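Long-range contacts in SusD superfamily protein (Bacteroides thetaiotaomicron VPI-5482, PDB 3HDX), which probably binds polysaccharide at the outer membrane for carbohydrate uptake, as other members of the SusD family do: residues Asn378-Ala383 against Asn407-Leu412; Arg370-Cys375 against Glu415-Arg420; Ile206-Gly211 against Leu434-Lys439; Ala232-Ile237 against Asn388-Asn393. All coordinates share one frame; numbering follows the deposited sequence.

Contact 1 (Asn378-Ala383 against Asn407-Leu412); sequences NRSTEA and NNRESL
Leu412 provides the tight part of this contact. With CG anti to the backbone N (chi1 177°), its CD2 methyl reaches the first turn of helix 380-391, lying 3.4 Å from Ser380 O and 3.8 Å from Ser380 CB. Ala383 CB, one turn on, meets Leu412 CD2 at 4.1 Å. Cys375 and Phe405 also touch the buried Leu412 side chain. Two helix starts are brought together here: Arg379 is the N-cap residue of helix 380-391, and Asn408 that of helix 409-423, its OD1 accepting from Ser411 N at 3.0 Å. Asn378, with positive phi, is C-prime of the Schellman motif closing helix 363-376. Toward solvent the packing loosens. The extended Arg409 chain passes Ser380 OG with its CG at 3.7 Å, then crosses the exposed Asn378 amide at about a right angle, CD 3.9 Å from OD1. An in-plane salt bridge from Arg409 NH1 to the anti lone pair of Glu410 OE2 (2.7 Å) and a hydrogen bond from NE to Cys375 O hold the guanidinium.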
loop_
_atom_site.group_PDB
_atom_site.type_symbol
_atom_site.label_atom_id
_atom_site.label_comp_id
_atom_site.label_asym_id
_atom_site.label_seq_id
_atom_site.Cartn_x
_atom_site.Cartn_y
_atom_site.Cartn_z
ATOM N N ASN A 378 -4.600 -23.282 9.737
ATOM C CA ASN A 378 -4.067 -24.643 9.894
ATOM C C ASN A 378 -4.275 -25.489 8.620
ATOM O O ASN A 378 -4.586 -26.693 8.676
ATOM C CB ASN A 378 -4.630 -25.307 11.166
ATOM C CG ASN A 378 -3.725 -26.431 11.700
ATOM O OD1 ASN A 378 -2.497 -26.449 11.479
ATOM N ND2 ASN A 378 -4.334 -27.356 12.435
ATOM N N ARG A 379 -4.083 -24.840 7.463
ATOM C CA ARG A 379 -4.151 -25.430 6.134
ATOM C C ARG A 379 -2.830 -25.177 5.399
ATOM O O ARG A 379 -2.771 -24.804 4.260
ATOM C CB ARG A 379 -5.380 -24.913 5.399
ATOM C CG ARG A 379 -6.669 -25.413 6.052
ATOM C CD ARG A 379 -7.892 -24.598 5.603
ATOM N NE ARG A 379 -8.042 -24.629 4.163
ATOM C CZ ARG A 379 -8.876 -23.850 3.466
ATOM N NH1 ARG A 379 -9.651 -22.951 4.080
ATOM N NH2 ARG A 379 -8.916 -23.934 2.150
ATOM N N SER A 380 -1.737 -25.461 6.107
ATOM C CA SER A 380 -0.378 -25.240 5.591
ATOM C C SER A 380 -0.042 -25.952 4.301
ATOM O O SER A 380 0.637 -25.388 3.475
ATOM C CB SER A 380 0.644 -25.580 6.685
ATOM O OG SER A 380 0.374 -24.773 7.796
ATOM N N THR A 381 -0.533 -27.190 4.100
ATOM C CA THR A 381 -0.265 -27.910 2.872
ATOM C C THR A 381 -0.790 -27.126 1.664
ATOM O O THR A 381 -0.143 -27.030 0.654
ATOM C CB THR A 381 -0.853 -29.355 2.936
ATOM O OG1 THR A 381 -0.524 -29.950 4.212
ATOM C CG2 THR A 381 -0.303 -30.169 1.816
ATOM N N GLU A 382 -1.975 -26.530 1.809
ATOM C CA GLU A 382 -2.530 -25.711 0.740
ATOM C C GLU A 382 -1.754 -24.391 0.535
ATOM O O GLU A 382 -1.646 -23.902 -0.588
ATOM C CB GLU A 382 -4.003 -25.424 1.036
ATOM C CG GLU A 382 -4.891 -26.683 1.078
ATOM C CD GLU A 382 -6.256 -26.376 1.634
ATOM O OE1 GLU A 382 -6.904 -25.554 0.970
ATOM O OE2 GLU A 382 -6.634 -26.879 2.723
ATOM N N ALA A 383 -1.188 -23.829 1.608
ATOM C CA ALA A 383 -0.429 -22.591 1.511
ATOM C C ALA A 383 0.794 -22.723 0.609
ATOM O O ALA A 383 1.172 -21.774 -0.107
ATOM C CB ALA A 383 0.009 -22.138 2.911
ATOM N N ASN A 407 6.794 -30.242 8.210
ATOM C CA ASN A 407 5.384 -30.086 8.547
ATOM C C ASN A 407 5.146 -29.110 9.721
ATOM O O ASN A 407 4.149 -29.213 10.427
ATOM C CB ASN A 407 4.707 -31.465 8.788
ATOM C CG ASN A 407 4.646 -32.335 7.516
ATOM O OD1 ASN A 407 4.650 -31.844 6.405
ATOM N ND2 ASN A 407 4.562 -33.644 7.699
ATOM N N ASN A 408 6.038 -28.133 9.869
ATOM C CA ASN A 408 5.977 -27.155 10.962
ATOM C C ASN A 408 5.306 -25.887 10.404
ATOM O O ASN A 408 5.901 -25.179 9.584
ATOM C CB ASN A 408 7.357 -26.887 11.535
ATOM C CG ASN A 408 7.323 -25.981 12.737
ATOM O OD1 ASN A 408 6.769 -24.905 12.686
ATOM N ND2 ASN A 408 7.954 -26.411 13.839
ATOM N N ARG A 409 4.095 -25.631 10.880
ATOM C CA ARG A 409 3.270 -24.464 10.461
ATOM C C ARG A 409 4.009 -23.141 10.668
ATOM O O ARG A 409 4.018 -22.289 9.774
ATOM C CB ARG A 409 1.923 -24.448 11.237
ATOM C CG ARG A 409 1.010 -23.229 11.073
ATOM C CD ARG A 409 -0.194 -23.323 12.107
ATOM N NE ARG A 409 -0.976 -22.083 12.308
ATOM C CZ ARG A 409 -0.739 -21.107 13.213
ATOM N NH1 ARG A 409 0.281 -21.157 14.083
ATOM N NH2 ARG A 409 -1.554 -20.045 13.263
ATOM N N GLU A 410 4.677 -22.990 11.808
ATOM C CA GLU A 410 5.352 -21.734 12.126
ATOM C C GLU A 410 6.587 -21.532 11.211
ATOM O O GLU A 410 6.857 -20.408 10.768
ATOM C CB GLU A 410 5.663 -21.653 13.615
ATOM C CG GLU A 410 4.416 -21.538 14.494
ATOM C CD GLU A 410 3.601 -22.840 14.657
ATOM O OE1 GLU A 410 4.167 -23.969 14.630
ATOM O OE2 GLU A 410 2.367 -22.739 14.770
ATOM N N SER A 411 7.284 -22.621 10.876
ATOM C CA SER A 411 8.435 -22.542 9.961
ATOM C C SER A 411 7.956 -22.047 8.593
ATOM O O SER A 411 8.624 -21.211 7.955
ATOM C CB SER A 411 9.149 -23.896 9.782
ATOM O OG SER A 411 9.751 -24.347 10.985
ATOM N N LEU A 412 6.810 -22.571 8.127
ATOM C CA LEU A 412 6.239 -22.142 6.845
ATOM C C LEU A 412 5.760 -20.687 6.912
ATOM O O LEU A 412 6.006 -19.914 5.986
ATOM C CB LEU A 412 5.129 -23.111 6.398
ATOM C CG LEU A 412 4.401 -22.733 5.085
ATOM C CD1 LEU A 412 5.445 -22.622 3.964
ATOM C CD2 LEU A 412 3.325 -23.766 4.703
#

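Contact 2 (Arg370-Cys375 against Glu415-Arg420); sequences RAEALC and EIFEER. With EDO (1,2-ethanediol), chain E.
Glu372 leaves its helix with CG anti to the backbone N (chi1 169°) and stays extended beyond CG, while Phe417 has CG anti to its carbonyl carbon; these torsions bring the carboxylate to the tip of the ring. Glu372 CD lies 3.4 Å from Phe417 CZ, OE1 equally close to that carbon, and the carboxylate and ring planes are inclined by 47°. Ile416, its CG1 anti to the carbonyl carbon, extends CD1 between two residues one turn apart, 3.7 Å from Ala371 CB and 3.6 Å from Cys375 SG. The axes of segments 370-375 and 415-420 run antiparallel (166°), 10.1 Å apart at closest approach, a buried pairing within the helical SusD-family fold. Arg420, bent at chi3, brings NE to 4.4 Å from Glu372 OE1, but the oxygen is well out of the guanidinium plane and no N-H is aimed at it. Glu372 OE2 forms a salt bridge with Arg436 and a hydrogen bond with Tyr213 OH; Arg420 is salt-bridged to Asp365 and Asp433. Glu418 OE2 accepts from O1 of an ethanediol, probably a crystallisation solute. The buried carboxylate is likely to remain ionised, stabilised by its salt bridge and the nearby charge of Arg420.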
loop_
_atom_site.group_PDB
_atom_site.type_symbol
_atom_site.label_atom_id
_atom_site.label_comp_id
_atom_site.label_asym_id
_atom_site.label_seq_id
_atom_site.Cartn_x
_atom_site.Cartn_y
_atom_site.Cartn_z
ATOM N N ARG A 370 -2.773 -14.941 0.768
ATOM C CA ARG A 370 -3.544 -16.178 0.796
ATOM C C ARG A 370 -2.764 -17.306 1.505
ATOM O O ARG A 370 -3.356 -18.049 2.281
ATOM C CB ARG A 370 -3.985 -16.600 -0.610
ATOM C CG ARG A 370 -5.009 -17.693 -0.561
ATOM C CD ARG A 370 -5.415 -18.081 -1.928
ATOM N NE ARG A 370 -6.514 -19.020 -1.922
ATOM C CZ ARG A 370 -7.101 -19.432 -3.041
ATOM N NH1 ARG A 370 -6.726 -18.950 -4.246
ATOM N NH2 ARG A 370 -8.118 -20.279 -2.938
ATOM N N ALA A 371 -1.478 -17.445 1.181
ATOM C CA ALA A 371 -0.607 -18.425 1.867
ATOM C C ALA A 371 -0.567 -18.190 3.383
ATOM O O ALA A 371 -0.750 -19.113 4.173
ATOM C CB ALA A 371 0.787 -18.450 1.240
ATOM N N GLU A 372 -0.354 -16.946 3.785
ATOM C CA GLU A 372 -0.368 -16.561 5.186
ATOM C C GLU A 372 -1.694 -16.974 5.848
ATOM O O GLU A 372 -1.681 -17.593 6.922
ATOM C CB GLU A 372 -0.143 -15.047 5.272
ATOM C CG GLU A 372 -0.354 -14.343 6.609
ATOM C CD GLU A 372 -0.217 -12.824 6.496
ATOM O OE1 GLU A 372 0.422 -12.315 5.524
ATOM O OE2 GLU A 372 -0.737 -12.149 7.404
ATOM N N ALA A 373 -2.815 -16.639 5.194
ATOM C CA ALA A 373 -4.149 -16.937 5.717
ATOM C C ALA A 373 -4.385 -18.447 5.871
ATOM O O ALA A 373 -4.871 -18.904 6.890
ATOM C CB ALA A 373 -5.245 -16.288 4.844
ATOM N N LEU A 374 -3.951 -19.207 4.876
ATOM C CA LEU A 374 -4.129 -20.661 4.888
ATOM C C LEU A 374 -3.331 -21.280 6.044
ATOM O O LEU A 374 -3.846 -22.128 6.768
ATOM C CB LEU A 374 -3.772 -21.287 3.541
ATOM C CG LEU A 374 -4.810 -21.040 2.454
ATOM C CD1 LEU A 374 -4.238 -21.320 1.074
ATOM C CD2 LEU A 374 -6.080 -21.884 2.714
ATOM N N CYS A 375 -2.104 -20.797 6.274
ATOM C CA CYS A 375 -1.353 -21.241 7.457
ATOM C C CYS A 375 -2.062 -20.895 8.748
ATOM O O CYS A 375 -2.164 -21.741 9.664
ATOM C CB CYS A 375 0.018 -20.627 7.484
ATOM S SG CYS A 375 1.119 -21.332 6.260
ATOM N N GLU A 415 8.715 -18.433 6.593
ATOM C CA GLU A 415 9.202 -18.398 5.209
ATOM C C GLU A 415 8.318 -17.573 4.253
ATOM O O GLU A 415 8.836 -16.854 3.399
ATOM C CB GLU A 415 9.487 -19.795 4.652
ATOM C CG GLU A 415 10.085 -19.805 3.257
ATOM C CD GLU A 415 11.395 -19.055 3.126
ATOM O OE1 GLU A 415 12.127 -18.853 4.138
ATOM O OE2 GLU A 415 11.684 -18.663 1.981
ATOM N N ILE A 416 7.007 -17.661 4.429
ATOM C CA ILE A 416 6.072 -16.818 3.665
ATOM C C ILE A 416 6.408 -15.339 3.914
ATOM O O ILE A 416 6.458 -14.553 2.952
ATOM C CB ILE A 416 4.610 -17.092 4.023
ATOM C CG1 ILE A 416 4.199 -18.511 3.556
ATOM C CG2 ILE A 416 3.665 -16.057 3.372
ATOM C CD1 ILE A 416 2.947 -19.074 4.153
ATOM N N PHE A 417 6.651 -14.971 5.185
ATOM C CA PHE A 417 7.076 -13.584 5.467
ATOM C C PHE A 417 8.451 -13.218 4.882
ATOM O O PHE A 417 8.629 -12.089 4.464
ATOM C CB PHE A 417 6.931 -13.245 6.936
ATOM C CG PHE A 417 5.520 -12.970 7.295
ATOM C CD1 PHE A 417 4.946 -11.743 6.958
ATOM C CD2 PHE A 417 4.722 -13.922 7.920
ATOM C CE1 PHE A 417 3.614 -11.469 7.274
ATOM C CE2 PHE A 417 3.417 -13.642 8.219
ATOM C CZ PHE A 417 2.848 -12.437 7.886
ATOM N N GLU A 418 9.389 -14.170 4.788
ATOM C CA GLU A 418 10.664 -13.879 4.119
ATOM C C GLU A 418 10.446 -13.692 2.623
ATOM O O GLU A 418 11.127 -12.892 2.007
ATOM C CB GLU A 418 11.696 -14.988 4.358
ATOM C CG GLU A 418 12.118 -15.095 5.801
ATOM C CD GLU A 418 12.641 -13.793 6.410
ATOM O OE1 GLU A 418 13.444 -13.125 5.761
ATOM O OE2 GLU A 418 12.233 -13.461 7.559
ATOM N N GLU A 419 9.520 -14.460 2.039
ATOM C CA GLU A 419 9.202 -14.271 0.615
ATOM C C GLU A 419 8.574 -12.886 0.378
ATOM O O GLU A 419 8.881 -12.199 -0.612
ATOM C CB GLU A 419 8.356 -15.410 0.047
ATOM C CG GLU A 419 8.335 -15.410 -1.511
ATOM C CD GLU A 419 9.682 -15.673 -2.162
ATOM O OE1 GLU A 419 10.576 -16.302 -1.549
ATOM O OE2 GLU A 419 9.829 -15.284 -3.337
ATOM N N ARG A 420 7.651 -12.481 1.248
ATOM C CA ARG A 420 7.115 -11.120 1.161
ATOM C C ARG A 420 8.234 -10.060 1.300
ATOM O O ARG A 420 8.224 -9.015 0.641
ATOM C CB ARG A 420 6.063 -10.901 2.251
ATOM C CG ARG A 420 4.808 -11.701 2.059
ATOM C CD ARG A 420 3.709 -11.412 3.098
ATOM N NE ARG A 420 3.208 -10.025 3.025
ATOM C CZ ARG A 420 2.266 -9.589 2.199
ATOM N NH1 ARG A 420 1.555 -10.417 1.415
ATOM N NH2 ARG A 420 1.966 -8.304 2.206
HETATM C C1 EDO E . 11.624 -11.608 10.295
HETATM O O1 EDO E . 11.597 -11.212 8.910
HETATM C C2 EDO E . 12.988 -11.362 10.888
HETATM O O2 EDO E . 13.259 -9.961 10.820
#

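Contact 3 (Ile206-Gly211 against Leu434-Lys439); sequences ICAWQG and LVRRQK. With EDO (1,2-ethanediol), chain D.
A Schellman motif ends helix 196-209, with Gly211 at positive phi, and Lys439 of helix 430-441 comes up to this C-terminus. Bent at chi3, the lysine brings NZ to 2.7 Å from Trp209 O, at an angle too poor for a hydrogen bond. Two waters accept from the ammonium instead, one donating to Ala208 O and the other, weakly, to Gln210 O. An ethanediol, probably a crystallisation solute, also accepts from NZ, its O1 2.8 Å away and centred 3.4 Å above one face of the Trp209 indole. The six-membered end of that indole reaches helix 430-441: CH2 lies 3.8 Å from Val435 CG1, and CE3 3.7 Å from Arg436 CG. An alanine in place of Trp209 would remove the indole and probably loosen the packing against Val435 and Arg436. Ala208 CB meets Arg436 CD at 3.9 Å, while the guanidinium goes on to Glu372 and Asp433. Helix 104-129 also packs on Trp209, through Phe123 and Arg127, and Tyr213 of helix 213-226 touches both Ala208 and Arg436.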
loop_
_atom_site.group_PDB
_atom_site.type_symbol
_atom_site.label_atom_id
_atom_site.label_comp_id
_atom_site.label_asym_id
_atom_site.label_seq_id
_atom_site.Cartn_x
_atom_site.Cartn_y
_atom_site.Cartn_z
ATOM N N ILE A 206 -7.664 -5.610 5.419
ATOM C CA ILE A 206 -8.289 -5.232 6.686
ATOM C C ILE A 206 -8.470 -6.510 7.512
ATOM O O ILE A 206 -8.099 -6.565 8.691
ATOM C CB ILE A 206 -9.679 -4.589 6.504
ATOM C CG1 ILE A 206 -9.551 -3.194 5.873
ATOM C CG2 ILE A 206 -10.415 -4.504 7.860
ATOM C CD1 ILE A 206 -10.875 -2.603 5.275
ATOM N N CYS A 207 -9.017 -7.541 6.870
ATOM C CA CYS A 207 -9.259 -8.801 7.585
ATOM C C CYS A 207 -7.975 -9.412 8.124
ATOM O O CYS A 207 -7.926 -9.844 9.272
ATOM C CB CYS A 207 -10.055 -9.788 6.717
ATOM S SG CYS A 207 -11.731 -9.210 6.336
ATOM N N ALA A 208 -6.927 -9.463 7.312
ATOM C CA ALA A 208 -5.666 -10.005 7.794
ATOM C C ALA A 208 -5.099 -9.188 8.978
ATOM O O ALA A 208 -4.593 -9.761 9.937
ATOM C CB ALA A 208 -4.607 -10.057 6.650
ATOM N N TRP A 209 -5.196 -7.861 8.877
ATOM C CA TRP A 209 -4.725 -6.932 9.944
ATOM C C TRP A 209 -5.447 -7.161 11.268
ATOM O O TRP A 209 -4.866 -6.969 12.333
ATOM C CB TRP A 209 -4.842 -5.486 9.490
ATOM C CG TRP A 209 -4.221 -4.450 10.382
ATOM C CD1 TRP A 209 -4.863 -3.476 11.078
ATOM C CD2 TRP A 209 -2.829 -4.240 10.581
ATOM N NE1 TRP A 209 -3.943 -2.685 11.749
ATOM C CE2 TRP A 209 -2.686 -3.147 11.446
ATOM C CE3 TRP A 209 -1.681 -4.924 10.163
ATOM C CZ2 TRP A 209 -1.445 -2.670 11.831
ATOM C CZ3 TRP A 209 -0.425 -4.431 10.556
ATOM C CH2 TRP A 209 -0.331 -3.345 11.411
ATOM N N GLN A 210 -6.718 -7.604 11.178
ATOM C CA GLN A 210 -7.553 -7.938 12.337
ATOM C C GLN A 210 -7.429 -9.386 12.788
ATOM O O GLN A 210 -8.082 -9.782 13.754
ATOM C CB GLN A 210 -9.029 -7.676 12.013
ATOM C CG GLN A 210 -9.338 -6.267 11.720
ATOM C CD GLN A 210 -10.836 -6.111 11.529
ATOM O OE1 GLN A 210 -11.434 -6.731 10.632
ATOM N NE2 GLN A 210 -11.453 -5.361 12.426
ATOM N N GLY A 211 -6.632 -10.190 12.083
ATOM C CA GLY A 211 -6.517 -11.615 12.383
ATOM C C GLY A 211 -7.681 -12.458 11.916
ATOM O O GLY A 211 -7.786 -13.626 12.309
ATOM N N LEU A 434 5.702 -7.162 9.408
ATOM C CA LEU A 434 6.392 -7.586 10.651
ATOM C C LEU A 434 5.399 -7.727 11.790
ATOM O O LEU A 434 5.522 -8.662 12.597
ATOM C CB LEU A 434 7.486 -6.577 11.020
ATOM C CG LEU A 434 8.830 -6.793 10.330
ATOM C CD1 LEU A 434 9.719 -5.576 10.561
ATOM C CD2 LEU A 434 9.508 -8.057 10.875
ATOM N N VAL A 435 4.433 -6.801 11.843
ATOM C CA VAL A 435 3.386 -6.840 12.885
ATOM C C VAL A 435 2.478 -8.074 12.683
ATOM O O VAL A 435 2.254 -8.840 13.615
ATOM C CB VAL A 435 2.576 -5.513 12.942
ATOM C CG1 VAL A 435 1.389 -5.628 13.920
ATOM C CG2 VAL A 435 3.487 -4.291 13.298
ATOM N N ARG A 436 1.971 -8.293 11.459
ATOM C CA ARG A 436 1.104 -9.482 11.242
ATOM C C ARG A 436 1.892 -10.769 11.528
ATOM O O ARG A 436 1.372 -11.700 12.124
ATOM C CB ARG A 436 0.544 -9.531 9.823
ATOM C CG ARG A 436 -0.366 -8.366 9.478
ATOM C CD ARG A 436 -1.318 -8.677 8.326
ATOM N NE ARG A 436 -0.623 -9.354 7.246
ATOM C CZ ARG A 436 0.262 -8.765 6.435
ATOM N NH1 ARG A 436 0.477 -7.438 6.460
ATOM N NH2 ARG A 436 0.934 -9.527 5.568
ATOM N N ARG A 437 3.139 -10.818 11.065
ATOM C CA ARG A 437 4.016 -11.956 11.357
ATOM C C ARG A 437 4.170 -12.185 12.854
ATOM O O ARG A 437 4.033 -13.322 13.306
ATOM C CB ARG A 437 5.401 -11.726 10.752
ATOM C CG ARG A 437 6.407 -12.861 10.976
ATOM C CD ARG A 437 7.834 -12.432 10.785
ATOM N NE ARG A 437 8.742 -13.519 11.165
ATOM C CZ ARG A 437 8.996 -13.886 12.411
ATOM N NH1 ARG A 437 8.473 -13.220 13.442
ATOM N NH2 ARG A 437 9.819 -14.904 12.645
ATOM N N GLN A 438 4.383 -11.113 13.613
ATOM C CA GLN A 438 4.586 -11.290 15.039
ATOM C C GLN A 438 3.347 -11.854 15.734
ATOM O O GLN A 438 3.442 -12.696 16.628
ATOM C CB GLN A 438 5.019 -9.989 15.696
ATOM C CG GLN A 438 5.397 -10.189 17.179
ATOM C CD GLN A 438 6.458 -11.280 17.424
ATOM O OE1 GLN A 438 6.340 -12.042 18.399
ATOM N NE2 GLN A 438 7.513 -11.335 16.573
ATOM N N LYS A 439 2.186 -11.400 15.304
ATOM C CA LYS A 439 0.929 -11.882 15.874
ATOM C C LYS A 439 0.710 -13.364 15.679
ATOM O O LYS A 439 0.114 -14.024 16.537
ATOM C CB LYS A 439 -0.246 -11.051 15.353
ATOM C CG LYS A 439 -0.216 -9.558 15.862
ATOM C CD LYS A 439 -1.158 -8.627 15.091
ATOM C CE LYS A 439 -2.624 -8.976 15.311
ATOM N NZ LYS A 439 -3.493 -8.139 14.405
HETATM C C1 EDO D . -2.651 -4.434 14.719
HETATM O O1 EDO D . -2.444 -5.584 13.878
HETATM C C2 EDO D . -2.330 -4.843 16.143
HETATM O O2 EDO D . -3.163 -5.956 16.524
HETATM O O HOH W 1 -2.738 -9.449 11.975
HETATM O O HOH W 2 -5.868 -8.889 15.653
#

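Contact 4 (Ala232-Ile237 against Asn388-Asn393); sequences AKYTSI and NMIRTN. With EDO (1,2-ethanediol), chain G.
Van der Waals contacts centre on Tyr234: the Tyr234 and Ile390 side chains cross at about a right angle, Tyr234 CE1 3.9 Å from Ile390 CD1. Selenomethionine Met389, extended beyond CG, brings SE to 3.8 Å from Tyr234 OH, a hydroxyl hydrogen-bonded to Thr367. Polar links pass through water. One water donates to Tyr234 O and accepts from Asn393 ND2 at 3.1 Å; another accepts from Ile237 N and donates to Asn393 O at 2.9 Å. Asn393 ND2 is also 3.3 Å from Thr235 O, at a poor angle; that carbonyl accepts from Arg394. Asn388 O accepts from both Thr392 N and Thr392 OG1. Arg391 NH2 donates to an ethanediol, probably from the crystallisation liquor, and its NE to Arg397 O; an alanine here would lose that last bond and would probably leave the chain around Arg397 less firmly held. The loop before helix 237-241 lies along the end of helix 380-391, with Leu363 and Glu364 of helix 363-376 against Tyr234 and Glu419 of helix 409-423 against Ile390.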
loop_
_atom_site.group_PDB
_atom_site.type_symbol
_atom_site.label_atom_id
_atom_site.label_comp_id
_atom_site.label_asym_id
_atom_site.label_seq_id
_atom_site.Cartn_x
_atom_site.Cartn_y
_atom_site.Cartn_z
ATOM N N ALA A 232 -5.142 -8.251 -14.600
ATOM C CA ALA A 232 -4.051 -8.341 -13.636
ATOM C C ALA A 232 -3.353 -9.689 -13.809
ATOM O O ALA A 232 -3.999 -10.735 -13.934
ATOM C CB ALA A 232 -4.548 -8.167 -12.200
ATOM N N LYS A 233 -2.032 -9.638 -13.796
ATOM C CA LYS A 233 -1.171 -10.805 -14.013
ATOM C C LYS A 233 -0.046 -10.832 -12.997
ATOM O O LYS A 233 0.161 -9.866 -12.249
ATOM C CB LYS A 233 -0.555 -10.705 -15.420
ATOM C CG LYS A 233 -1.589 -10.650 -16.560
ATOM C CD LYS A 233 -0.974 -10.451 -17.930
ATOM C CE LYS A 233 -2.033 -10.434 -19.028
ATOM N NZ LYS A 233 -1.397 -10.163 -20.346
ATOM N N TYR A 234 0.673 -11.946 -12.988
ATOM C CA TYR A 234 1.931 -12.039 -12.276
ATOM C C TYR A 234 2.982 -11.374 -13.174
ATOM O O TYR A 234 3.001 -11.566 -14.410
ATOM C CB TYR A 234 2.288 -13.489 -11.975
ATOM C CG TYR A 234 1.331 -14.126 -10.982
ATOM C CD1 TYR A 234 1.474 -13.942 -9.609
ATOM C CD2 TYR A 234 0.253 -14.916 -11.419
ATOM C CE1 TYR A 234 0.606 -14.526 -8.713
ATOM C CE2 TYR A 234 -0.623 -15.520 -10.519
ATOM C CZ TYR A 234 -0.424 -15.317 -9.149
ATOM O OH TYR A 234 -1.318 -15.877 -8.291
ATOM N N THR A 235 3.862 -10.623 -12.553
ATOM C CA THR A 235 4.828 -9.787 -13.256
ATOM C C THR A 235 6.222 -10.441 -13.228
ATOM O O THR A 235 6.682 -10.927 -12.178
ATOM C CB THR A 235 4.851 -8.358 -12.644
ATOM O OG1 THR A 235 3.540 -7.782 -12.672
ATOM C CG2 THR A 235 5.842 -7.433 -13.351
ATOM N N SER A 236 6.870 -10.477 -14.390
ATOM C CA SER A 236 8.229 -10.970 -14.480
ATOM C C SER A 236 9.178 -9.988 -13.793
ATOM O O SER A 236 8.867 -8.785 -13.601
ATOM C CB SER A 236 8.644 -11.108 -15.951
ATOM O OG SER A 236 8.803 -9.832 -16.572
ATOM N N ILE A 237 10.352 -10.483 -13.419
ATOM C CA ILE A 237 11.332 -9.604 -12.762
ATOM C C ILE A 237 11.697 -8.384 -13.642
ATOM O O ILE A 237 11.834 -7.272 -13.123
ATOM C CB ILE A 237 12.585 -10.377 -12.252
ATOM C CG1 ILE A 237 13.426 -9.467 -11.333
ATOM C CG2 ILE A 237 13.396 -10.954 -13.451
ATOM C CD1 ILE A 237 12.722 -8.985 -10.038
ATOM N N ASN A 388 4.809 -21.320 -3.678
ATOM C CA ASN A 388 5.555 -21.774 -4.847
ATOM C C ASN A 388 5.301 -20.978 -6.120
ATOM O O ASN A 388 6.209 -20.840 -6.937
ATOM C CB ASN A 388 5.369 -23.283 -5.101
ATOM C CG ASN A 388 6.180 -24.145 -4.151
ATOM O OD1 ASN A 388 7.229 -23.711 -3.645
ATOM N ND2 ASN A 388 5.731 -25.373 -3.923
HETATM N N MSE A 389 4.079 -20.460 -6.288
HETATM C CA MSE A 389 3.768 -19.626 -7.447
HETATM C C MSE A 389 4.703 -18.434 -7.559
HETATM O O MSE A 389 5.158 -18.066 -8.667
HETATM C CB MSE A 389 2.323 -19.149 -7.447
HETATM C CG MSE A 389 1.333 -20.215 -7.661
HETATM SE SE MSE A 389 -0.475 -19.555 -7.597
HETATM C CE MSE A 389 -1.317 -21.305 -7.506
ATOM N N ILE A 390 4.989 -17.819 -6.414
ATOM C CA ILE A 390 5.878 -16.669 -6.374
ATOM C C ILE A 390 7.335 -17.130 -6.540
ATOM O O ILE A 390 8.072 -16.582 -7.382
ATOM C CB ILE A 390 5.689 -15.880 -5.073
ATOM C CG1 ILE A 390 4.154 -15.529 -4.860
ATOM C CG2 ILE A 390 6.729 -14.723 -5.068
ATOM C CD1 ILE A 390 3.387 -15.005 -5.993
ATOM N N ARG A 391 7.744 -18.151 -5.758
ATOM C CA ARG A 391 9.132 -18.652 -5.819
ATOM C C ARG A 391 9.578 -19.021 -7.226
ATOM O O ARG A 391 10.645 -18.566 -7.689
ATOM C CB ARG A 391 9.284 -19.855 -4.927
ATOM C CG ARG A 391 9.246 -19.548 -3.429
ATOM C CD ARG A 391 9.341 -20.852 -2.638
ATOM N NE ARG A 391 10.577 -21.566 -2.946
ATOM C CZ ARG A 391 11.752 -21.376 -2.330
ATOM N NH1 ARG A 391 11.899 -20.498 -1.312
ATOM N NH2 ARG A 391 12.811 -22.076 -2.742
ATOM N N THR A 392 8.730 -19.784 -7.916
ATOM C CA THR A 392 9.086 -20.296 -9.248
ATOM C C THR A 392 9.062 -19.237 -10.350
ATOM O O THR A 392 9.492 -19.547 -11.488
ATOM C CB THR A 392 8.248 -21.523 -9.644
ATOM O OG1 THR A 392 6.882 -21.142 -9.750
ATOM C CG2 THR A 392 8.416 -22.651 -8.605
ATOM N N ASN A 393 8.512 -18.029 -10.081
ATOM C CA ASN A 393 8.629 -16.913 -11.021
ATOM C C ASN A 393 9.814 -15.994 -10.649
ATOM O O ASN A 393 10.000 -14.925 -11.255
ATOM C CB ASN A 393 7.365 -16.099 -11.123
ATOM C CG ASN A 393 7.225 -15.387 -12.469
ATOM O OD1 ASN A 393 7.608 -15.915 -13.533
ATOM N ND2 ASN A 393 6.652 -14.192 -12.436
HETATM C C1 EDO G . 15.912 -22.156 -1.084
HETATM O O1 EDO G . 15.633 -21.137 -2.070
HETATM C C2 EDO G . 17.316 -22.719 -1.219
HETATM O O2 EDO G . 18.297 -21.684 -1.053
HETATM O O HOH W 3 5.116 -13.490 -14.982
HETATM O O HOH W 4 10.514 -13.363 -13.584
#

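From the N terminus, the first segment reached is 206-211, at the end of helix 196-209; contact 3 closes a loop of 222 residues from it to helix 430-441. All the other contacts lie within that span. Contact 4 joins the loop at 232-237 to the end of helix 380-391. Contact 2 pairs helix 363-376 with helix 409-423 and encloses contact 1, which sets the start of helix 380-391 against that of 409-423. Contact 4 crosses both of these along the chain. In space, contact 2 touches the other three and lies between them, whereas contacts 1, 3 and 4 do not touch one another.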